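Local coordinates for protein sucrose 6(F)-phosphate phosphorylase (Thermoanaerobacterium thermosaccharolyticum DSM 571, PDB 6S9V) that is a phosphorylase with the TIM-barrel fold of the alpha-amylase family, at residues 19-24 against 439-444; 121-124 against 129-132; 215-220 against 228-233; 395-400 against 418-423. One frame throughout, in Å; residues are numbered along the deposited sequence.

Contact 1. Residues 19-24 against 439-444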
loop_
_atom_site.group_PDB
_atom_site.type_symbol
_atom_site.label_atom_id
_atom_site.label_comp_id
_atom_site.label_asym_id
_atom_site.label_seq_id
_atom_site.Cartn_x
_atom_site.Cartn_y
_atom_site.Cartn_z
ATOM N N ASN A 19 -11.826 -3.383 13.233
ATOM C CA ASN A 19 -12.509 -2.727 12.117
ATOM C C ASN A 19 -12.580 -1.215 12.326
ATOM O O ASN A 19 -13.658 -0.613 12.368
ATOM C CB ASN A 19 -13.904 -3.319 11.931
ATOM C CG ASN A 19 -14.602 -2.779 10.694
ATOM O OD1 ASN A 19 -13.947 -2.378 9.729
ATOM N ND2 ASN A 19 -15.927 -2.744 10.725
ATOM N N LYS A 20 -11.413 -0.592 12.419
ATOM C CA LYS A 20 -11.323 0.847 12.621
ATOM C C LYS A 20 -10.410 1.452 11.568
ATOM O O LYS A 20 -9.551 0.780 10.996
ATOM C CB LYS A 20 -10.832 1.191 14.031
ATOM C CG LYS A 20 -11.789 0.708 15.119
ATOM C CD LYS A 20 -11.648 1.486 16.409
ATOM C CE LYS A 20 -12.572 0.924 17.490
ATOM N NZ LYS A 20 -13.937 0.604 16.969
ATOM N N VAL A 21 -10.622 2.743 11.308
ATOM C CA VAL A 21 -9.824 3.433 10.311
ATOM C C VAL A 21 -8.359 3.450 10.736
ATOM O O VAL A 21 -8.026 3.657 11.913
ATOM C CB VAL A 21 -10.376 4.855 10.103
ATOM C CG1 VAL A 21 -9.525 5.613 9.118
ATOM C CG2 VAL A 21 -11.829 4.805 9.641
ATOM N N GLN A 22 -7.471 3.251 9.767
ATOM C CA GLN A 22 -6.035 3.268 10.010
ATOM C C GLN A 22 -5.370 4.407 9.246
ATOM O O GLN A 22 -5.846 4.829 8.194
ATOM C CB GLN A 22 -5.398 1.955 9.580
ATOM C CG GLN A 22 -6.004 0.734 10.265
ATOM C CD GLN A 22 -5.332 -0.548 9.854
ATOM O OE1 GLN A 22 -4.771 -0.646 8.765
ATOM N NE2 GLN A 22 -5.387 -1.549 10.723
ATOM N N LEU A 23 -4.253 4.874 9.776
ATOM C CA LEU A 23 -3.446 5.918 9.151
ATOM C C LEU A 23 -2.273 5.284 8.405
ATOM O O LEU A 23 -1.667 4.318 8.891
ATOM C CB LEU A 23 -2.920 6.885 10.220
ATOM C CG LEU A 23 -1.880 7.931 9.785
ATOM C CD1 LEU A 23 -2.530 8.998 8.932
ATOM C CD2 LEU A 23 -1.187 8.555 10.991
ATOM N N ILE A 24 -1.960 5.817 7.222
ATOM C CA ILE A 24 -0.717 5.514 6.520
ATOM C C ILE A 24 0.148 6.765 6.553
ATOM O O ILE A 24 -0.288 7.822 6.093
ATOM C CB ILE A 24 -0.944 5.097 5.056
ATOM C CG1 ILE A 24 -1.925 3.932 4.934
ATOM C CG2 ILE A 24 0.388 4.741 4.404
ATOM C CD1 ILE A 24 -2.513 3.811 3.536
ATOM N N LYS A 439 -14.671 14.036 11.627
ATOM C CA LYS A 439 -15.970 13.642 12.166
ATOM C C LYS A 439 -16.477 12.368 11.495
ATOM O O LYS A 439 -17.013 11.466 12.163
ATOM C CB LYS A 439 -16.975 14.787 11.995
ATOM C CG LYS A 439 -18.304 14.538 12.685
ATOM C CD LYS A 439 -19.229 15.747 12.610
ATOM C CE LYS A 439 -20.598 15.422 13.195
ATOM N NZ LYS A 439 -21.535 16.586 13.119
ATOM N N LEU A 440 -16.316 12.280 10.174
ATOM C CA LEU A 440 -16.715 11.081 9.449
ATOM C C LEU A 440 -15.903 9.878 9.902
ATOM O O LEU A 440 -16.452 8.785 10.090
ATOM C CB LEU A 440 -16.542 11.290 7.944
ATOM C CG LEU A 440 -16.864 10.091 7.045
ATOM C CD1 LEU A 440 -18.348 9.732 7.151
ATOM C CD2 LEU A 440 -16.467 10.369 5.607
ATOM N N ILE A 441 -14.589 10.053 10.072
ATOM C CA ILE A 441 -13.750 8.951 10.533
ATOM C C ILE A 441 -14.234 8.449 11.885
ATOM O O ILE A 441 -14.397 7.238 12.103
ATOM C CB ILE A 441 -12.273 9.384 10.587
ATOM C CG1 ILE A 441 -11.705 9.521 9.174
ATOM C CG2 ILE A 441 -11.472 8.382 11.385
ATOM C CD1 ILE A 441 -10.343 10.211 9.126
ATOM N N ARG A 442 -14.453 9.369 12.826
ATOM C CA ARG A 442 -14.883 8.946 14.154
ATOM C C ARG A 442 -16.252 8.280 14.112
ATOM O O ARG A 442 -16.504 7.336 14.875
ATOM C CB ARG A 442 -14.863 10.121 15.132
ATOM C CG ARG A 442 -13.435 10.593 15.420
ATOM C CD ARG A 442 -13.301 11.128 16.838
ATOM N NE ARG A 442 -13.818 12.470 16.998
ATOM C CZ ARG A 442 -14.058 13.053 18.167
ATOM N NH1 ARG A 442 -13.836 12.415 19.318
ATOM N NH2 ARG A 442 -14.523 14.291 18.177
ATOM N N PHE A 443 -17.148 8.737 13.234
ATOM C CA PHE A 443 -18.403 8.018 13.061
ATOM C C PHE A 443 -18.152 6.584 12.606
ATOM O O PHE A 443 -18.757 5.639 13.131
ATOM C CB PHE A 443 -19.316 8.722 12.060
ATOM C CG PHE A 443 -20.660 8.053 11.919
ATOM C CD1 PHE A 443 -21.668 8.300 12.837
ATOM C CD2 PHE A 443 -20.897 7.153 10.893
ATOM C CE1 PHE A 443 -22.909 7.666 12.730
ATOM C CE2 PHE A 443 -22.136 6.528 10.770
ATOM C CZ PHE A 443 -23.138 6.788 11.689
ATOM N N ARG A 444 -17.243 6.402 11.642
ATOM C CA ARG A 444 -16.914 5.063 11.154
ATOM C C ARG A 444 -16.265 4.201 12.237
ATOM O O ARG A 444 -16.385 2.966 12.203
ATOM C CB ARG A 444 -16.007 5.189 9.926
ATOM C CG ARG A 444 -15.490 3.890 9.357
ATOM C CD ARG A 444 -16.595 2.927 8.959
ATOM N NE ARG A 444 -16.025 1.740 8.324
ATOM C CZ ARG A 444 -15.375 0.782 8.981
ATOM N NH1 ARG A 444 -15.225 0.867 10.293
ATOM N NH2 ARG A 444 -14.870 -0.257 8.327
#
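The guanidinium of Arg444 takes hold of Asn19 end-on with two nitrogens, one bond to the side chain and one to the backbone. NH2 reaches Asn19 OD1 at 2.7 Å with a nearly straight N-H...O angle of 165°, while NH1 donates to Asn19 O at 3.0 Å. Both oxygens lie close to the guanidinium plane, but the amide plane of Asn19 is turned 65° against it, and NH1 stands above the plane of the backbone carbonyl. Asn19 brings its amide round with CG anti to the backbone N (chi1 -174°). Arg444 bends at chi2, and on the way its CG lies 3.8 Å from Val21 CG2. Val21 points toward the helix, where its CB meets Ile441 CG2 at 3.9 Å, the two side chains crossing at about a right angle. The contact thus ties the entry to barrel strand 22-25, the first of the eight parallel strands of the TIM barrel, to helix 432-446. Arg444 NE is bonded to Phe383 O and Asn19 ND2 to Asn451 OD1. With three nitrogens engaged in this buried place, the guanidinium is fixed in rotation, and its charge is probably eased by carbonyl dipoles here.

Contact 2. Residues 121-124 against 129-132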
loop_
_atom_site.group_PDB
_atom_site.type_symbol
_atom_site.label_atom_id
_atom_site.label_comp_id
_atom_site.label_asym_id
_atom_site.label_seq_id
_atom_site.Cartn_x
_atom_site.Cartn_y
_atom_site.Cartn_z
ATOM N N TYR A 121 27.430 -15.182 2.962
ATOM C CA TYR A 121 26.135 -14.655 2.554
ATOM C C TYR A 121 25.915 -14.691 1.046
ATOM O O TYR A 121 24.875 -14.214 0.580
ATOM C CB TYR A 121 25.979 -13.205 3.038
ATOM C CG TYR A 121 26.231 -13.007 4.511
ATOM C CD1 TYR A 121 25.368 -13.538 5.456
ATOM C CD2 TYR A 121 27.331 -12.287 4.959
ATOM C CE1 TYR A 121 25.590 -13.362 6.807
ATOM C CE2 TYR A 121 27.561 -12.101 6.311
ATOM C CZ TYR A 121 26.685 -12.642 7.230
ATOM O OH TYR A 121 26.899 -12.469 8.578
ATOM N N ALA A 122 26.847 -15.260 0.277
ATOM C CA ALA A 122 26.743 -15.218 -1.179
ATOM C C ALA A 122 25.412 -15.783 -1.659
ATOM O O ALA A 122 24.796 -15.242 -2.587
ATOM C CB ALA A 122 27.908 -15.986 -1.805
ATOM N N ASP A 123 24.936 -16.854 -1.020
ATOM C CA ASP A 123 23.724 -17.543 -1.454
ATOM C C ASP A 123 22.451 -16.753 -1.177
ATOM O O ASP A 123 21.381 -17.159 -1.648
ATOM C CB ASP A 123 23.643 -18.908 -0.758
ATOM C CG ASP A 123 22.557 -19.808 -1.335
ATOM O OD1 ASP A 123 22.502 -19.973 -2.571
ATOM O OD2 ASP A 123 21.758 -20.355 -0.544
ATOM N N MET A 124 22.527 -15.647 -0.432
ATOM C CA MET A 124 21.342 -14.834 -0.198
ATOM C C MET A 124 20.915 -14.060 -1.438
ATOM O O MET A 124 19.775 -13.586 -1.493
ATOM C CB MET A 124 21.582 -13.845 0.945
ATOM C CG MET A 124 21.753 -14.481 2.301
ATOM S SD MET A 124 22.103 -13.276 3.593
ATOM C CE MET A 124 20.529 -12.443 3.692
ATOM N N ASP A 129 24.345 -16.868 -12.258
ATOM C CA ASP A 129 24.566 -18.290 -12.498
ATOM C C ASP A 129 23.421 -19.150 -11.973
ATOM O O ASP A 129 23.320 -20.322 -12.348
ATOM C CB ASP A 129 25.888 -18.745 -11.877
ATOM C CG ASP A 129 25.954 -18.503 -10.383
ATOM O OD1 ASP A 129 25.041 -17.858 -9.828
ATOM O OD2 ASP A 129 26.929 -18.976 -9.759
ATOM N N LYS A 130 22.574 -18.609 -11.095
ATOM C CA LYS A 130 21.388 -19.327 -10.645
ATOM C C LYS A 130 20.278 -19.345 -11.689
ATOM O O LYS A 130 19.340 -20.140 -11.558
ATOM C CB LYS A 130 20.860 -18.716 -9.342
ATOM C CG LYS A 130 21.795 -18.896 -8.147
ATOM C CD LYS A 130 21.240 -18.223 -6.897
ATOM C CE LYS A 130 22.022 -18.596 -5.644
ATOM N NZ LYS A 130 21.501 -17.905 -4.410
ATOM N N LEU A 131 20.368 -18.505 -12.722
ATOM C CA LEU A 131 19.365 -18.445 -13.781
ATOM C C LEU A 131 19.875 -18.959 -15.117
ATOM O O LEU A 131 19.083 -19.473 -15.907
ATOM C CB LEU A 131 18.872 -17.006 -13.954
ATOM C CG LEU A 131 18.121 -16.463 -12.734
ATOM C CD1 LEU A 131 17.938 -14.954 -12.845
ATOM C CD2 LEU A 131 16.779 -17.166 -12.560
ATOM N N TRP A 132 21.168 -18.812 -15.393
ATOM C CA TRP A 132 21.777 -19.239 -16.646
ATOM C C TRP A 132 23.032 -20.021 -16.290
ATOM O O TRP A 132 23.762 -19.644 -15.369
ATOM C CB TRP A 132 22.100 -18.045 -17.542
ATOM C CG TRP A 132 20.874 -17.361 -18.069
ATOM C CD1 TRP A 132 19.992 -17.848 -18.994
ATOM C CD2 TRP A 132 20.374 -16.075 -17.676
ATOM N NE1 TRP A 132 18.985 -16.938 -19.211
ATOM C CE2 TRP A 132 19.196 -15.842 -18.414
ATOM C CE3 TRP A 132 20.814 -15.097 -16.780
ATOM C CZ2 TRP A 132 18.456 -14.674 -18.284
ATOM C CZ3 TRP A 132 20.077 -13.941 -16.648
ATOM C CH2 TRP A 132 18.909 -13.737 -17.395
#
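Charge pairing carries this contact: Lys130 NZ forms a salt bridge with Asp123, donating to OD1 at 2.9 Å. The ammonium comes from above the carboxylate plane, 54° out of it, and the two side chains cross at about a right angle. The lysine chain runs extended beyond CG, with chi2, chi3 and chi4 all near 180°, which carries NZ across to Asp123 although the nearest CA atoms, those of Asp123 and Lys130, are 9.6 Å apart. Asp183 OD2 forms a second salt bridge with the same ammonium, so two carboxylates share one lysine.

Both segments belong to the excursion between helices 107-115 and 139-142 of the alpha-amylase-type domain, the centre of the contact lying about 30 Å from the centre of the chain, and each includes a short 3-10 turn.

Hydrogen bonds to uncharged partners add to the salt bridges. Lys130 NZ also donates to Phe125 O, in the link joining the segments. The other carboxylate oxygen, Asp123 OD2, is bonded to Ser186 OG, which limits the turning of the group. Within the first turn, Met124 N bonds to Tyr121 O at 2.9 Å.

Contact 3. Residues 215-220 against 228-233. With SO4 (sulfate ion), chain D.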
loop_
_atom_site.group_PDB
_atom_site.type_symbol
_atom_site.label_atom_id
_atom_site.label_comp_id
_atom_site.label_asym_id
_atom_site.label_seq_id
_atom_site.Cartn_x
_atom_site.Cartn_y
_atom_site.Cartn_z
ATOM N N TYR A 215 7.266 -10.265 -7.031
ATOM C CA TYR A 215 8.519 -10.365 -7.766
ATOM C C TYR A 215 9.477 -11.421 -7.228
ATOM O O TYR A 215 10.543 -11.616 -7.819
ATOM C CB TYR A 215 9.222 -9.007 -7.767
ATOM C CG TYR A 215 8.456 -7.967 -8.530
ATOM C CD1 TYR A 215 8.620 -7.830 -9.897
ATOM C CD2 TYR A 215 7.535 -7.147 -7.890
ATOM C CE1 TYR A 215 7.919 -6.890 -10.606
ATOM C CE2 TYR A 215 6.814 -6.202 -8.598
ATOM C CZ TYR A 215 7.019 -6.078 -9.958
ATOM O OH TYR A 215 6.313 -5.149 -10.687
ATOM N N VAL A 216 9.129 -12.125 -6.146
ATOM C CA VAL A 216 10.145 -12.919 -5.466
ATOM C C VAL A 216 10.563 -14.163 -6.246
ATOM O O VAL A 216 11.680 -14.653 -6.046
ATOM C CB VAL A 216 9.704 -13.342 -4.045
ATOM C CG1 VAL A 216 9.502 -12.109 -3.170
ATOM C CG2 VAL A 216 8.453 -14.238 -4.068
ATOM N N ILE A 217 9.728 -14.685 -7.144
ATOM C CA ILE A 217 10.079 -15.877 -7.913
ATOM C C ILE A 217 10.588 -15.456 -9.286
ATOM O O ILE A 217 9.859 -14.839 -10.076
ATOM C CB ILE A 217 8.892 -16.846 -8.054
ATOM C CG1 ILE A 217 8.373 -17.285 -6.681
ATOM C CG2 ILE A 217 9.297 -18.067 -8.895
ATOM C CD1 ILE A 217 9.419 -17.943 -5.781
ATOM N N LYS A 218 11.835 -15.806 -9.575
ATOM C CA LYS A 218 12.419 -15.632 -10.897
ATOM C C LYS A 218 12.468 -16.993 -11.576
ATOM O O LYS A 218 12.919 -17.974 -10.975
ATOM C CB LYS A 218 13.820 -15.033 -10.819
ATOM C CG LYS A 218 13.858 -13.536 -10.503
ATOM C CD LYS A 218 13.387 -13.252 -9.087
ATOM C CE LYS A 218 13.725 -11.837 -8.681
ATOM N NZ LYS A 218 13.166 -11.487 -7.357
ATOM N N LYS A 219 11.984 -17.055 -12.810
ATOM C CA LYS A 219 12.046 -18.292 -13.582
ATOM C C LYS A 219 12.241 -17.928 -15.044
ATOM O O LYS A 219 11.405 -17.224 -15.619
ATOM C CB LYS A 219 10.775 -19.127 -13.400
ATOM C CG LYS A 219 10.805 -20.485 -14.102
ATOM C CD LYS A 219 9.451 -21.185 -14.031
ATOM C CE LYS A 219 9.272 -21.943 -12.722
ATOM N NZ LYS A 219 8.146 -22.921 -12.782
ATOM N N ILE A 220 13.325 -18.423 -15.645
ATOM C CA ILE A 220 13.591 -18.127 -17.046
ATOM C C ILE A 220 12.455 -18.680 -17.892
ATOM O O ILE A 220 11.974 -19.798 -17.671
ATOM C CB ILE A 220 14.942 -18.712 -17.485
ATOM C CG1 ILE A 220 16.091 -18.059 -16.711
ATOM C CG2 ILE A 220 15.146 -18.522 -18.984
ATOM C CD1 ILE A 220 16.095 -16.546 -16.758
ATOM N N GLU A 228 3.451 -18.852 -10.774
ATOM C CA GLU A 228 2.745 -19.947 -10.127
ATOM C C GLU A 228 3.250 -21.289 -10.644
ATOM O O GLU A 228 3.607 -21.412 -11.819
ATOM C CB GLU A 228 1.238 -19.841 -10.372
ATOM C CG GLU A 228 0.634 -18.559 -9.826
ATOM C CD GLU A 228 -0.847 -18.431 -10.132
ATOM O OE1 GLU A 228 -1.651 -19.137 -9.492
ATOM O OE2 GLU A 228 -1.201 -17.625 -11.016
ATOM N N PRO A 229 3.278 -22.336 -9.802
ATOM C CA PRO A 229 2.812 -22.387 -8.410
ATOM C C PRO A 229 3.860 -21.991 -7.370
ATOM O O PRO A 229 3.555 -21.961 -6.177
ATOM C CB PRO A 229 2.432 -23.861 -8.243
ATOM C CG PRO A 229 3.433 -24.571 -9.097
ATOM C CD PRO A 229 3.691 -23.669 -10.285
ATOM N N GLU A 230 5.078 -21.684 -7.824
ATOM C CA GLU A 230 6.175 -21.422 -6.895
ATOM C C GLU A 230 5.848 -20.290 -5.925
ATOM O O GLU A 230 6.201 -20.357 -4.742
ATOM C CB GLU A 230 7.450 -21.097 -7.675
ATOM C CG GLU A 230 8.082 -22.297 -8.379
ATOM C CD GLU A 230 7.490 -22.585 -9.753
ATOM O OE1 GLU A 230 6.473 -21.970 -10.130
ATOM O OE2 GLU A 230 8.064 -23.433 -10.468
ATOM N N ILE A 231 5.196 -19.233 -6.403
ATOM C CA ILE A 231 4.916 -18.102 -5.523
ATOM C C ILE A 231 4.077 -18.549 -4.327
ATOM O O ILE A 231 4.251 -18.050 -3.212
ATOM C CB ILE A 231 4.238 -16.966 -6.308
ATOM C CG1 ILE A 231 4.063 -15.733 -5.422
ATOM C CG2 ILE A 231 2.893 -17.401 -6.857
ATOM C CD1 ILE A 231 5.265 -14.869 -5.359
ATOM N N TYR A 232 3.166 -19.506 -4.532
ATOM C CA TYR A 232 2.292 -19.926 -3.438
ATOM C C TYR A 232 3.037 -20.751 -2.396
ATOM O O TYR A 232 2.658 -20.753 -1.217
ATOM C CB TYR A 232 1.091 -20.690 -4.003
ATOM C CG TYR A 232 -0.038 -19.759 -4.368
ATOM C CD1 TYR A 232 -0.841 -19.213 -3.381
ATOM C CD2 TYR A 232 -0.287 -19.399 -5.686
ATOM C CE1 TYR A 232 -1.861 -18.349 -3.685
ATOM C CE2 TYR A 232 -1.318 -18.528 -6.002
ATOM C CZ TYR A 232 -2.102 -18.010 -4.992
ATOM O OH TYR A 232 -3.140 -17.145 -5.261
ATOM N N GLU A 233 4.104 -21.441 -2.797
ATOM C CA GLU A 233 4.929 -22.153 -1.829
ATOM C C GLU A 233 5.615 -21.181 -0.873
ATOM O O GLU A 233 5.721 -21.449 0.332
ATOM C CB GLU A 233 5.957 -23.004 -2.570
ATOM C CG GLU A 233 5.343 -23.992 -3.551
ATOM C CD GLU A 233 6.388 -24.762 -4.331
ATOM O OE1 GLU A 233 7.336 -25.276 -3.705
ATOM O OE2 GLU A 233 6.263 -24.844 -5.573
HETATM S S SO4 D . 5.078 -2.138 -8.887
HETATM O O1 SO4 D . 4.605 -3.487 -9.224
HETATM O O2 SO4 D . 6.030 -1.658 -9.884
HETATM O O3 SO4 D . 3.926 -1.248 -8.836
HETATM O O4 SO4 D . 5.753 -2.155 -7.595
#
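Ile231 CD1 presses on Val216 CG2 at 3.5 Å, tighter than usual for two methyl groups, with the side chains crossing at about a right angle. Beside it Ile217 sits against the first turn of the helix, CG1 lying 3.7 Å from Ile231 CA and CG2 3.8 Å from Glu230 CB. Ile231 gets its methyl there by holding CG1 anti to the backbone N (chi1 -175°). Beside this packing lies a charged pair: Lys219 NZ and Glu230 OE2 form a salt bridge, though its modelled length is too short to be taken literally. The lysine bends at chi3 and the glutamate at chi2, and the two side chains cross at about a right angle.

One shell out, Lys218 NZ donates to Tyr215 O at 2.7 Å and forms a salt bridge with Asp181. The Tyr215 hydroxyl donates to sulfate O1 at 2.8 Å, the oxygen lying in the ring plane at its edge. Arg148 and His358 also bind this sulfate, probably a crystallisation ion. The contact folds the loop after barrel strand 207-210 back onto the start of helix 230-244, whose Tyr232 reaches helix 257-265.

Contact 4. Residues 395-400 against 418-423. With SO4 (sulfate ion), chain H.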
loop_
_atom_site.group_PDB
_atom_site.type_symbol
_atom_site.label_atom_id
_atom_site.label_comp_id
_atom_site.label_asym_id
_atom_site.label_seq_id
_atom_site.Cartn_x
_atom_site.Cartn_y
_atom_site.Cartn_z
ATOM N N GLY A 395 -3.997 12.783 2.387
ATOM C CA GLY A 395 -5.438 12.897 2.247
ATOM C C GLY A 395 -6.129 13.254 3.547
ATOM O O GLY A 395 -7.146 13.954 3.539
ATOM N N LEU A 396 -5.580 12.804 4.671
ATOM C CA LEU A 396 -6.111 13.192 5.971
ATOM C C LEU A 396 -6.151 14.705 6.122
ATOM O O LEU A 396 -7.095 15.254 6.699
ATOM C CB LEU A 396 -5.255 12.577 7.080
ATOM C CG LEU A 396 -5.630 12.975 8.504
ATOM C CD1 LEU A 396 -7.012 12.425 8.866
ATOM C CD2 LEU A 396 -4.564 12.507 9.497
ATOM N N LEU A 397 -5.128 15.388 5.623
ATOM C CA LEU A 397 -5.005 16.833 5.746
ATOM C C LEU A 397 -5.458 17.554 4.485
ATOM O O LEU A 397 -5.180 18.746 4.333
ATOM C CB LEU A 397 -3.559 17.192 6.083
ATOM C CG LEU A 397 -3.048 16.514 7.364
ATOM C CD1 LEU A 397 -1.614 16.891 7.661
ATOM C CD2 LEU A 397 -3.943 16.884 8.539
ATOM N N ALA A 398 -6.157 16.858 3.593
ATOM C CA ALA A 398 -6.640 17.413 2.331
ATOM C C ALA A 398 -5.507 18.094 1.571
ATOM O O ALA A 398 -5.641 19.207 1.065
ATOM C CB ALA A 398 -7.802 18.371 2.574
ATOM N N GLY A 399 -4.374 17.404 1.481
ATOM C CA GLY A 399 -3.212 17.997 0.846
ATOM C C GLY A 399 -3.364 18.056 -0.663
ATOM O O GLY A 399 -3.957 17.175 -1.286
ATOM N N VAL A 400 -2.823 19.120 -1.252
ATOM C CA VAL A 400 -2.819 19.292 -2.697
ATOM C C VAL A 400 -1.453 18.903 -3.244
ATOM O O VAL A 400 -0.455 18.820 -2.517
ATOM C CB VAL A 400 -3.173 20.740 -3.119
ATOM C CG1 VAL A 400 -4.544 21.139 -2.605
ATOM C CG2 VAL A 400 -2.113 21.709 -2.635
ATOM N N HIS A 418 4.475 14.989 0.450
ATOM C CA HIS A 418 4.862 16.179 1.200
ATOM C C HIS A 418 5.180 15.840 2.652
ATOM O O HIS A 418 4.515 15.007 3.268
ATOM C CB HIS A 418 3.718 17.202 1.140
ATOM C CG HIS A 418 3.983 18.463 1.902
ATOM N ND1 HIS A 418 4.945 19.376 1.520
ATOM C CD2 HIS A 418 3.410 18.968 3.021
ATOM C CE1 HIS A 418 4.952 20.386 2.373
ATOM N NE2 HIS A 418 4.022 20.168 3.286
ATOM N N ASN A 419 6.208 16.484 3.195
ATOM C CA ASN A 419 6.533 16.382 4.616
ATOM C C ASN A 419 5.947 17.582 5.355
ATOM O O ASN A 419 6.277 18.728 5.039
ATOM C CB ASN A 419 8.047 16.310 4.826
ATOM C CG ASN A 419 8.627 14.949 4.447
ATOM O OD1 ASN A 419 7.939 13.928 4.495
ATOM N ND2 ASN A 419 9.895 14.940 4.058
ATOM N N TYR A 420 5.082 17.315 6.336
ATOM C CA TYR A 420 4.433 18.354 7.125
ATOM C C TYR A 420 5.218 18.646 8.396
ATOM O O TYR A 420 5.539 17.729 9.152
ATOM C CB TYR A 420 3.017 17.938 7.527
ATOM C CG TYR A 420 2.019 17.882 6.404
ATOM C CD1 TYR A 420 1.876 16.735 5.631
ATOM C CD2 TYR A 420 1.213 18.980 6.109
ATOM C CE1 TYR A 420 0.960 16.678 4.604
ATOM C CE2 TYR A 420 0.293 18.930 5.078
ATOM C CZ TYR A 420 0.174 17.779 4.326
ATOM O OH TYR A 420 -0.741 17.727 3.299
ATOM N N GLY A 421 5.471 19.921 8.657
ATOM C CA GLY A 421 5.927 20.326 9.969
ATOM C C GLY A 421 4.774 20.430 10.959
ATOM O O GLY A 421 3.603 20.453 10.591
ATOM N N LEU A 422 5.125 20.517 12.245
ATOM C CA LEU A 422 4.099 20.601 13.280
ATOM C C LEU A 422 3.192 21.810 13.077
ATOM O O LEU A 422 1.969 21.711 13.225
ATOM C CB LEU A 422 4.741 20.661 14.665
ATOM C CG LEU A 422 5.397 19.393 15.205
ATOM C CD1 LEU A 422 5.991 19.682 16.580
ATOM C CD2 LEU A 422 4.380 18.263 15.276
ATOM N N LYS A 423 3.769 22.965 12.750
ATOM C CA LYS A 423 2.951 24.162 12.580
ATOM C C LYS A 423 2.001 24.005 11.402
ATOM O O LYS A 423 0.853 24.461 11.459
ATOM C CB LYS A 423 3.836 25.396 12.412
ATOM C CG LYS A 423 4.812 25.583 13.567
ATOM C CD LYS A 423 4.135 26.033 14.853
ATOM C CE LYS A 423 3.617 27.456 14.813
ATOM N NZ LYS A 423 2.837 27.726 16.052
HETATM S S SO4 H . 8.756 18.606 0.909
HETATM O O1 SO4 H . 9.840 17.942 0.190
HETATM O O2 SO4 H . 7.946 19.378 -0.028
HETATM O O3 SO4 H . 9.323 19.500 1.914
HETATM O O4 SO4 H . 7.921 17.611 1.570
HETATM O O HOH W 1 -2.596 19.875 3.632
#
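Leu397 leaves the helix that begins at residue 393, and Ala398, at positive phi, ends it as the C-prime residue of a Schellman motif, with Ala398 N bonded to Gly395 O at 3.1 Å. The turn presents Leu397 and Gly399 to Tyr420. Leu397 CD1 lies over the centre of the phenol ring, 3.7 Å from its centroid and only 5° off the normal, a CH-pi contact. The opposite face of the Tyr420 ring receives His418 CD2, 3.5 Å above the plane, so the ring is sandwiched between a methyl and the edge of an imidazole. The side chains of Leu397 and Tyr420 run alongside each other in opposite senses, and Tyr420 OH comes to 3.5 Å from Gly399 CA. A water joins the two segments, donating to Leu397 O and lying 2.9 Å from Tyr420 OH.

His418 is held by Asp402 through ND1 and Glu424 through NE2. A sulfate, probably picked up from the crystallisation medium, takes a 2.6 Å bond from Asn419 N at 164° and a weak one from His418 ND1. The contact joins the end of the helix following the last barrel strand, 388-392, to the approach to helix 422-428. Two acidic partners could stabilise a charged His418, while the hydroxyl of the buried Tyr420 is linked through a water to Leu397 O.

Contacts 1, 3 and 4 are buried, whereas contact 2 lies at the surface and rests almost wholly on a salt bridge. Contact 1 pairs a charged group with carbonyls beside apolar packing; contact 3 grades from tight aliphatic packing to an ion pair; contact 4 depends on a ring face and a water. Contacts 1 and 4 are neighbours, Leu396 touching both Ile441 and Leu23, and helices 422-428 and 432-446 follow each other in the chain. Contacts 2 and 3 lie together on the other side of the chain's centre, where Trp132 and Leu131 pack on Ile220. Contact 1 includes barrel strand 22-25, contacts 3 and 4 use segments that follow strands 207-210 and 388-392, and contact 2 lies within a peripheral loop.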